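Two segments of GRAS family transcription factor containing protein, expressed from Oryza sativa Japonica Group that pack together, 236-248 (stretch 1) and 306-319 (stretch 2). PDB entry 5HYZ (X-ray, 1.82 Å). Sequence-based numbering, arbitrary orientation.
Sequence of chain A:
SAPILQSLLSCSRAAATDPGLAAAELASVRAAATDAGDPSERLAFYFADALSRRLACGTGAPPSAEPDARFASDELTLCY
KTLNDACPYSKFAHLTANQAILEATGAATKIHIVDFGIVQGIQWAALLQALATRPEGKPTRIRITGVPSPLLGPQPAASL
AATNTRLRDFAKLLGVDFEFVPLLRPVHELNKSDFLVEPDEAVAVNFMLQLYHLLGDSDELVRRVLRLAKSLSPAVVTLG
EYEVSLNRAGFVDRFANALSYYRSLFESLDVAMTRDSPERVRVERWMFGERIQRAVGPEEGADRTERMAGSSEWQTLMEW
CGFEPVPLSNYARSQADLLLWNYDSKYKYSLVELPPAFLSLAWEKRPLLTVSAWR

Stretch 1 (236-248) VVTLGEYEVSLNR
Stretch 2 (306-319) ERMAGSSEWQTLME

Strand 236-242 runs against helix 311-319 at 142°, their axes 10.2 Å apart at closest, and alternation sends Val-237, Leu-239 and Glu-241 toward the helix. Leu-239 (chi1 t, chi2 p) brings CD2 to 4.1 Å from Trp-314 CB, while Val-237 (t) sets CG1 4.3 Å from CE of selenomethionine Met-318, which is folded m, m, m. Trp-314 (m, chi2 115°) lays one indole face against Glu-241: Glu-241 CG lies 3.5 Å from Trp-314 CE2. The glutamate (chi1 -92°, between wells; chi2 m) sets its OE1 2.8 Å from the oxygen of water 1, which accepts from Ala-309 N and Trp-314 NE1.

Beyond the strand, Leu-246 N donates to Met-308 O at 2.8 Å; the return bond, Met-308 N to Leu-246 O, is weak at 3.4 Å. Selenomethionine Met-308 (chi1 m; SE not modelled), the most covered residue, puts CE 3.4 Å from Tyr-242 CD2 and CB 3.7 Å from Val-244 CG1.

Glu-243 points its CB away, yet t, p curls the carboxylate back so that OE2 accepts Ser-311 N at 3.0 Å, just after Gly-310 at the N-cap. Asn-247 (t, chi2 17°) uses both amide atoms: OD1 accepts Arg-307 NH1 at 2.9 Å, and ND2 donates to Glu-313 OE2 at 2.6 Å, reached by an extended t, t glutamate. Waters 3 and 4 donate to Glu-313 OE1. The stretches bury 877 Å² together.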

# COMPACT_ATOMS: atom_id res chain seq x y z
N VAL A 236 -9.14 24.57 7.64
CA VAL A 236 -7.78 24.09 7.86
C VAL A 236 -6.98 24.24 6.55
O VAL A 236 -7.54 24.19 5.45
CB VAL A 236 -7.77 22.58 8.34
CG1 VAL A 236 -8.20 21.64 7.19
CG2 VAL A 236 -6.37 22.19 8.86
N VAL A 237 -5.68 24.39 6.68
CA VAL A 237 -4.73 24.40 5.59
C VAL A 237 -3.70 23.36 5.92
O VAL A 237 -3.08 23.40 7.02
CB VAL A 237 -4.03 25.77 5.46
CG1 VAL A 237 -2.96 25.70 4.32
CG2 VAL A 237 -5.06 26.90 5.16
N THR A 238 -3.50 22.40 5.03
CA THR A 238 -2.52 21.38 5.28
C THR A 238 -1.29 21.62 4.45
O THR A 238 -1.37 22.04 3.28
CB THR A 238 -3.08 19.96 4.98
OG1 THR A 238 -3.80 20.00 3.75
CG2 THR A 238 -4.10 19.61 6.05
N LEU A 239 -0.14 21.39 5.08
CA LEU A 239 1.13 21.68 4.46
C LEU A 239 2.00 20.44 4.51
O LEU A 239 2.23 19.88 5.61
CB LEU A 239 1.85 22.83 5.18
CG LEU A 239 3.24 23.22 4.65
CD1 LEU A 239 3.10 23.82 3.25
CD2 LEU A 239 3.83 24.31 5.61
N GLY A 240 2.50 19.99 3.37
CA GLY A 240 3.45 18.89 3.40
C GLY A 240 4.70 19.31 2.66
O GLY A 240 4.62 19.71 1.51
N GLU A 241 5.88 19.21 3.28
CA GLU A 241 7.05 19.84 2.69
C GLU A 241 8.29 18.98 2.95
O GLU A 241 8.33 18.22 3.90
CB GLU A 241 7.25 21.25 3.26
CG GLU A 241 6.57 22.39 2.44
CD GLU A 241 7.05 22.40 0.98
OE1 GLU A 241 8.20 21.98 0.75
OE2 GLU A 241 6.28 22.76 0.06
N TYR A 242 9.27 19.11 2.07
CA TYR A 242 10.59 18.47 2.28
C TYR A 242 11.31 19.14 3.45
O TYR A 242 11.36 20.38 3.54
CB TYR A 242 11.42 18.60 1.01
CG TYR A 242 10.77 17.96 -0.21
CD1 TYR A 242 10.65 16.58 -0.30
CD2 TYR A 242 10.29 18.74 -1.26
CE1 TYR A 242 10.07 15.96 -1.44
CE2 TYR A 242 9.71 18.15 -2.40
CZ TYR A 242 9.62 16.76 -2.48
OH TYR A 242 9.05 16.19 -3.59
N GLU A 243 11.91 18.34 4.31
CA GLU A 243 12.46 18.90 5.54
C GLU A 243 13.92 19.18 5.34
O GLU A 243 14.76 18.38 5.78
CB GLU A 243 12.22 17.90 6.70
CG GLU A 243 12.64 18.39 8.07
CD GLU A 243 11.93 19.65 8.46
OE1 GLU A 243 10.68 19.72 8.32
OE2 GLU A 243 12.61 20.58 8.92
N VAL A 244 14.24 20.29 4.66
CA VAL A 244 15.69 20.55 4.41
C VAL A 244 15.81 22.05 4.17
O VAL A 244 14.94 22.62 3.52
CB VAL A 244 16.26 19.70 3.22
CG1 VAL A 244 15.53 20.03 1.92
CG2 VAL A 244 17.80 19.94 3.11
N SER A 245 16.83 22.68 4.77
CA SER A 245 16.95 24.13 4.72
C SER A 245 17.82 24.54 3.52
O SER A 245 19.06 24.55 3.61
CB SER A 245 17.56 24.66 6.05
OG SER A 245 17.58 26.09 6.00
N LEU A 246 17.18 24.84 2.40
CA LEU A 246 17.89 25.16 1.17
C LEU A 246 17.37 26.47 0.62
O LEU A 246 17.08 26.58 -0.56
CB LEU A 246 17.71 24.06 0.13
CG LEU A 246 18.15 22.68 0.57
CD1 LEU A 246 17.93 21.64 -0.52
CD2 LEU A 246 19.65 22.66 0.97
N ASN A 247 17.19 27.46 1.48
CA ASN A 247 16.60 28.70 0.99
C ASN A 247 17.62 29.83 1.12
O ASN A 247 18.40 30.06 0.21
CB ASN A 247 15.31 29.06 1.72
CG ASN A 247 14.57 30.20 1.02
OD1 ASN A 247 14.84 30.50 -0.16
ND2 ASN A 247 13.63 30.83 1.72
N ARG A 248 17.64 30.49 2.27
CA ARG A 248 18.54 31.65 2.44
C ARG A 248 19.91 31.30 2.96
O ARG A 248 20.77 32.17 3.01
CB ARG A 248 17.89 32.70 3.35
CG ARG A 248 16.76 33.37 2.64
CD ARG A 248 16.06 34.40 3.46
NE ARG A 248 14.73 34.66 2.89
CZ ARG A 248 14.50 35.16 1.68
NH1 ARG A 248 15.51 35.47 0.85
NH2 ARG A 248 13.25 35.37 1.28
N GLU A 306 13.70 26.50 -7.06
CA GLU A 306 13.36 25.22 -6.41
C GLU A 306 13.99 25.13 -5.00
O GLU A 306 14.58 24.10 -4.63
CB GLU A 306 13.78 24.03 -7.28
CG GLU A 306 13.07 24.00 -8.63
CD GLU A 306 11.63 24.51 -8.55
OE1 GLU A 306 10.79 23.78 -7.99
OE2 GLU A 306 11.32 25.62 -9.03
N ARG A 307 13.88 26.22 -4.24
CA ARG A 307 14.44 26.30 -2.87
C ARG A 307 13.60 25.40 -2.01
O ARG A 307 12.50 25.05 -2.43
CB ARG A 307 14.40 27.73 -2.35
CG ARG A 307 15.43 28.66 -3.03
CD ARG A 307 14.80 30.02 -3.20
NE ARG A 307 15.70 30.95 -3.91
CZ ARG A 307 16.60 31.74 -3.32
NH1 ARG A 307 16.72 31.74 -2.01
NH2 ARG A 307 17.37 32.55 -4.05
N MSE A 308 14.10 24.97 -0.86
CA MSE A 308 13.27 24.20 0.08
C MSE A 308 13.57 24.83 1.45
O MSE A 308 14.60 25.48 1.60
CB MSE A 308 13.62 22.66 0.06
CG MSE A 308 13.07 22.07 -1.25
CE MSE A 308 12.78 19.74 -3.34
N ALA A 309 12.68 24.62 2.44
CA ALA A 309 12.89 25.24 3.72
C ALA A 309 12.63 24.23 4.82
O ALA A 309 11.84 23.30 4.65
CB ALA A 309 11.98 26.45 3.88
N GLY A 310 13.26 24.40 5.97
CA GLY A 310 12.94 23.56 7.11
C GLY A 310 11.65 24.00 7.84
O GLY A 310 11.12 25.08 7.62
N SER A 311 11.18 23.16 8.77
CA SER A 311 9.86 23.37 9.39
C SER A 311 9.80 24.71 10.17
O SER A 311 8.79 25.39 10.11
CB SER A 311 9.52 22.14 10.28
OG SER A 311 10.48 22.05 11.39
N SER A 312 10.90 25.13 10.83
CA SER A 312 10.87 26.43 11.55
C SER A 312 10.64 27.60 10.63
O SER A 312 9.95 28.56 10.96
CB SER A 312 12.19 26.70 12.32
OG SER A 312 12.40 25.72 13.27
N GLU A 313 11.26 27.56 9.45
CA GLU A 313 11.06 28.61 8.46
C GLU A 313 9.64 28.65 7.94
O GLU A 313 9.02 29.72 7.77
CB GLU A 313 12.04 28.41 7.29
CG GLU A 313 11.88 29.49 6.20
CD GLU A 313 13.11 29.56 5.26
OE1 GLU A 313 14.17 28.90 5.55
OE2 GLU A 313 12.99 30.28 4.22
N TRP A 314 9.11 27.46 7.66
CA TRP A 314 7.70 27.40 7.26
C TRP A 314 6.78 27.95 8.34
O TRP A 314 5.81 28.64 8.05
CB TRP A 314 7.30 25.95 6.91
CG TRP A 314 7.87 25.54 5.58
CD1 TRP A 314 8.80 24.56 5.35
CD2 TRP A 314 7.49 26.05 4.28
NE1 TRP A 314 9.05 24.46 3.97
CE2 TRP A 314 8.28 25.37 3.31
CE3 TRP A 314 6.64 27.09 3.86
CZ2 TRP A 314 8.20 25.66 1.93
CZ3 TRP A 314 6.57 27.38 2.50
CH2 TRP A 314 7.34 26.66 1.56
N GLN A 315 7.07 27.63 9.61
CA GLN A 315 6.20 28.12 10.67
C GLN A 315 6.27 29.66 10.66
O GLN A 315 5.24 30.32 10.78
CB GLN A 315 6.64 27.57 12.02
CG GLN A 315 5.92 28.31 13.17
CD GLN A 315 6.49 27.98 14.54
OE1 GLN A 315 7.59 27.42 14.68
NE2 GLN A 315 5.74 28.34 15.57
N THR A 316 7.47 30.20 10.50
CA THR A 316 7.60 31.68 10.50
C THR A 316 6.73 32.27 9.39
O THR A 316 5.99 33.25 9.58
CB THR A 316 9.03 32.12 10.32
OG1 THR A 316 9.78 31.68 11.46
CG2 THR A 316 9.16 33.70 10.23
N LEU A 317 6.76 31.63 8.23
CA LEU A 317 6.00 32.19 7.09
C LEU A 317 4.49 32.07 7.30
O LEU A 317 3.71 32.99 7.08
CB LEU A 317 6.40 31.45 5.83
CG LEU A 317 7.63 31.89 5.11
CD1 LEU A 317 8.06 30.76 4.17
CD2 LEU A 317 7.17 33.09 4.30
N MSE A 318 4.05 30.92 7.78
CA MSE A 318 2.62 30.72 8.01
C MSE A 318 2.10 31.73 9.05
O MSE A 318 1.05 32.29 8.88
CB MSE A 318 2.32 29.28 8.53
CG MSE A 318 2.71 28.16 7.58
SE MSE A 318 1.74 28.34 5.82
CE MSE A 318 -0.02 27.99 6.52
N GLU A 319 2.88 31.95 10.13
CA GLU A 319 2.41 32.85 11.19
C GLU A 319 2.46 34.29 10.70
O GLU A 319 1.63 35.12 11.06
CB GLU A 319 3.28 32.69 12.43
CG GLU A 319 2.99 31.25 13.03
CD GLU A 319 3.66 30.96 14.37
OE1 GLU A 319 4.71 31.56 14.66
OE2 GLU A 319 3.18 30.05 15.07
O HOH W 1 10.57 22.67 2.01
O HOH W 2 13.24 21.11 11.22
O HOH W 3 14.88 26.76 6.51
O HOH W 4 16.50 29.98 4.79